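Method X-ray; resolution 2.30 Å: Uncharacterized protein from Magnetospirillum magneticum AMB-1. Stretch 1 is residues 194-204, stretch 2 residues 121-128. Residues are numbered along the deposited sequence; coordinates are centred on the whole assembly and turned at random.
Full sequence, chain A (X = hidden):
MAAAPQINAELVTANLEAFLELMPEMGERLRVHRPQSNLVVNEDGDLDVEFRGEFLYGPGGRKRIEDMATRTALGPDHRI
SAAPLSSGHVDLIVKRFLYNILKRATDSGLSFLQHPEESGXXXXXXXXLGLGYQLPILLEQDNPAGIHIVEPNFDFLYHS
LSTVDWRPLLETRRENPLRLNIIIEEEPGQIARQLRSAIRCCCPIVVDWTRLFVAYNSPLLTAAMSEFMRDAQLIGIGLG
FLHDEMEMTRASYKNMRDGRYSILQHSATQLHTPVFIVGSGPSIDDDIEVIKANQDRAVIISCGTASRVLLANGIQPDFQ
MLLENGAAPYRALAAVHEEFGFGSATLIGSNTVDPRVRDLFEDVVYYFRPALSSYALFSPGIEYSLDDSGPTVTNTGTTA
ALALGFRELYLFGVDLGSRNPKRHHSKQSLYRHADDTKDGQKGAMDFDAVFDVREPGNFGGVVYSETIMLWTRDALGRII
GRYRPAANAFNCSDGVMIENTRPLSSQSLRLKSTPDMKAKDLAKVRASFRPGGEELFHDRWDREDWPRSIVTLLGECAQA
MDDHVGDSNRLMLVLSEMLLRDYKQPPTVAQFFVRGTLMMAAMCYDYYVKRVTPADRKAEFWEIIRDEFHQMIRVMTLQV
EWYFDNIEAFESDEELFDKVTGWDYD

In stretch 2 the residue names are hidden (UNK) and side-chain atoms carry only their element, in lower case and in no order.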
# COMPACT_ATOMS: atom_id res chain seq x y z
N GLN A 194 3.82 11.74 -6.99
CA GLN A 194 3.16 11.61 -8.29
C GLN A 194 3.80 10.54 -9.12
O GLN A 194 3.11 9.82 -9.83
CB GLN A 194 3.27 12.91 -9.05
CG GLN A 194 2.61 14.07 -8.34
CD GLN A 194 1.20 14.18 -8.75
OE1 GLN A 194 0.34 13.47 -8.22
NE2 GLN A 194 0.94 15.04 -9.72
N LEU A 195 5.13 10.45 -9.05
CA LEU A 195 5.87 9.40 -9.74
C LEU A 195 5.48 8.04 -9.20
O LEU A 195 5.18 7.12 -9.98
CB LEU A 195 7.38 9.57 -9.58
CG LEU A 195 8.08 10.33 -10.68
CD1 LEU A 195 9.56 10.45 -10.34
CD2 LEU A 195 7.84 9.60 -12.00
N ARG A 196 5.45 7.92 -7.88
CA ARG A 196 5.04 6.67 -7.23
C ARG A 196 3.65 6.31 -7.67
O ARG A 196 3.39 5.19 -8.04
CB ARG A 196 5.10 6.78 -5.69
CG ARG A 196 6.51 6.83 -5.14
CD ARG A 196 6.58 6.49 -3.66
NE ARG A 196 5.95 7.50 -2.79
CZ ARG A 196 6.58 8.50 -2.18
NH1 ARG A 196 7.87 8.71 -2.35
NH2 ARG A 196 5.90 9.33 -1.41
N SER A 197 2.77 7.28 -7.68
CA SER A 197 1.39 7.07 -8.08
C SER A 197 1.26 6.70 -9.58
O SER A 197 0.44 5.87 -9.98
CB SER A 197 0.59 8.32 -7.76
OG SER A 197 -0.71 8.20 -8.28
N ALA A 198 2.08 7.33 -10.40
CA ALA A 198 2.06 7.03 -11.85
C ALA A 198 2.46 5.58 -12.12
O ALA A 198 1.82 4.91 -12.90
CB ALA A 198 3.00 7.97 -12.58
N ILE A 199 3.49 5.10 -11.43
CA ILE A 199 3.94 3.71 -11.57
C ILE A 199 2.93 2.75 -10.95
O ILE A 199 2.61 1.70 -11.51
CB ILE A 199 5.30 3.47 -10.89
CG1 ILE A 199 6.39 4.33 -11.51
CG2 ILE A 199 5.70 2.02 -11.02
CD1 ILE A 199 6.69 4.02 -12.96
N ARG A 200 2.45 3.12 -9.78
CA ARG A 200 1.54 2.29 -9.02
C ARG A 200 0.24 2.04 -9.75
O ARG A 200 -0.33 0.96 -9.64
CB ARG A 200 1.24 2.93 -7.67
CG ARG A 200 0.27 2.13 -6.80
CD ARG A 200 -0.15 2.87 -5.54
NE ARG A 200 1.00 3.29 -4.74
CZ ARG A 200 1.37 4.55 -4.51
NH1 ARG A 200 0.69 5.60 -5.00
NH2 ARG A 200 2.45 4.78 -3.75
N CYS A 201 -0.26 3.05 -10.45
CA CYS A 201 -1.56 2.97 -11.13
C CYS A 201 -1.51 2.38 -12.53
O CYS A 201 -2.51 1.90 -13.04
CB CYS A 201 -2.17 4.36 -11.22
SG CYS A 201 -2.71 4.93 -9.61
N CYS A 202 -0.35 2.44 -13.16
CA CYS A 202 -0.20 1.90 -14.48
C CYS A 202 0.15 0.43 -14.40
O CYS A 202 -0.57 -0.39 -14.93
CB CYS A 202 0.88 2.65 -15.23
SG CYS A 202 1.15 1.92 -16.85
N CYS A 203 1.26 0.10 -13.75
CA CYS A 203 1.64 -1.29 -13.60
C CYS A 203 2.80 -1.45 -12.62
O CYS A 203 3.96 -1.58 -13.01
CB CYS A 203 2.06 -1.84 -14.94
SG CYS A 203 2.07 -3.62 -14.87
N PRO A 204 2.48 -1.45 -11.32
CA PRO A 204 3.55 -1.32 -10.34
C PRO A 204 4.54 -2.47 -10.33
O PRO A 204 5.72 -2.30 -9.99
CB PRO A 204 2.79 -1.29 -9.01
CG PRO A 204 1.54 -2.05 -9.29
CD PRO A 204 1.18 -1.78 -10.72
N UNK A 121 12.28 -2.81 -20.81
CA UNK A 121 11.61 -2.33 -19.61
C UNK A 121 10.24 -1.74 -19.92
O UNK A 121 10.04 -1.05 -20.95
N UNK A 122 9.29 -2.02 -19.03
CA UNK A 122 7.91 -1.61 -19.19
C UNK A 122 7.77 -0.11 -19.07
O UNK A 122 7.12 0.52 -19.91
c UNK A 122 3.60 -0.67 -18.13
c UNK A 122 2.84 -1.65 -18.73
c UNK A 122 4.96 -0.88 -17.94
c UNK A 122 5.57 -2.05 -18.35
c UNK A 122 3.43 -2.84 -19.13
c UNK A 122 7.03 -2.27 -18.14
c UNK A 122 4.79 -3.03 -18.95
N UNK A 123 8.41 0.45 -18.03
CA UNK A 123 8.30 1.87 -17.70
C UNK A 123 9.51 2.65 -18.12
O UNK A 123 10.63 2.15 -18.12
c UNK A 123 4.75 1.31 -15.13
n UNK A 123 5.35 0.24 -14.64
c UNK A 123 8.14 2.05 -16.20
n UNK A 123 5.67 2.04 -15.75
c UNK A 123 6.69 0.29 -14.93
c UNK A 123 6.89 1.43 -15.64
N UNK A 124 9.28 3.90 -18.48
CA UNK A 124 10.33 4.86 -18.75
C UNK A 124 10.02 6.11 -17.96
O UNK A 124 8.90 6.63 -18.03
c UNK A 124 11.22 6.47 -20.44
s UNK A 124 11.69 6.60 -22.16
c UNK A 124 12.83 5.20 -22.24
c UNK A 124 10.36 5.25 -20.21
N UNK A 125 11.01 6.59 -17.22
CA UNK A 125 10.84 7.80 -16.40
C UNK A 125 11.80 8.91 -16.83
O UNK A 125 13.01 8.75 -16.77
c UNK A 125 10.08 6.46 -14.42
c UNK A 125 10.94 8.77 -14.10
c UNK A 125 11.07 7.49 -14.92
N UNK A 126 11.26 10.03 -17.28
CA UNK A 126 12.08 11.17 -17.68
C UNK A 126 11.96 12.26 -16.66
O UNK A 126 10.87 12.79 -16.41
s UNK A 126 11.67 10.48 -20.30
c UNK A 126 11.62 11.73 -19.01
N UNK A 127 13.08 12.59 -16.04
CA UNK A 127 13.11 13.63 -15.05
C UNK A 127 13.58 14.81 -15.83
O UNK A 127 14.76 14.94 -16.15
c UNK A 127 14.07 13.25 -13.94
c UNK A 127 12.71 12.11 -12.19
c UNK A 127 14.78 11.00 -13.12
c UNK A 127 13.60 11.90 -13.39
N UNK A 128 12.62 15.64 -16.21
CA UNK A 128 12.88 16.75 -17.10
C UNK A 128 12.45 16.35 -18.51
O UNK A 128 12.55 15.18 -18.92

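Position 121 has no side-chain atoms at all, and its phi/psi of 89/141 would jam a CB against the preceding carbonyl oxygen. Backbone alone therefore calls for glycine: Gly121, clear of the helix.

Position 122 carries one carbon and then a ring of six carbons, with no heteroatom. The ring reaches the end of the helix: Cys203 SG lies over one face, 4.6 Å from the ring centroid, and Cys202 SG sits at the edge. An all-carbon six-membered ring without a hydroxyl is Phe122. Its CE1 is 3.7 Å from CB of Cys203 and 3.8 Å from SG of Cys202, so two consecutive cysteines meet one ring in two different ways.

Position 123 has one carbon leading to a five-membered ring of three carbons and two nitrogens. The CA-to-CB bond points toward stretch 1, and the ring reaches Cys202, Cys203 and Ile199, with one nitrogen near Cys203 O and Ile199 CD1 over a face. This is the imidazole of His123. Its NE2 donates a hydrogen bond to Cys203 O at 2.8 Å, with a nearly straight angle of 169°. Cys203 is the first residue after the helix to leave helical phi/psi, and its carbonyl is the one this side chain meets. CD1 of Ile199 lies 3.8 Å from the ring centroid, in a CH-pi contact, while ND1 is satisfied elsewhere in the structure.

Position 124 shows two carbons, a sulfur and a terminal carbon, unbranched, and touches nothing on stretch 1: Met124. Its CA-to-CB bond points away from the helix, as strand alternation predicts.

Position 125 has three carbons, forked at the first; its CA-to-CB bond points toward the helix, and the fork meets Leu195 and Ile199. This is Val125; its CG1 lies 3.8 Å from Leu195 CD2, and its CG2 is 4.4 Å from Ile199 CD1.

Position 126 has one carbon and one sulfur and touches nothing on stretch 1, hence Cys126; its CA-to-CB bond again points away.

Position 127 has four carbons, forked at the second, and meets Leu195: Leu127. Its CA-to-CB bond runs sideways, yet the end comes nearer, bringing CD2 to 4.0 Å from Leu195 CD1.

Position 128 is bare, with phi/psi of 99/145 that again call for glycine. Gly128 ends the stretch without contact.

The rules are legible. Helix and strand run nearly antiparallel, at 164° with a closest approach of 10.6 Å between the axes, so Leu195 pairs with Val125, Ile199 with His123 and Cys203 with Phe122. The stretch 1 partners are spaced four residues apart, about one helical turn from Leu195 to Ile199, with Cys203 just past the helix end. Aliphatic packing fills the Leu195 end, and aromatic rings meet sulfur at the other. Into this buried, largely apolar contact His123 brings the sole hydrogen bond between the stretches, tying the strand to the backbone just where the helix gives out.

Stretch 2, residues 121-128: GFHMVCLG
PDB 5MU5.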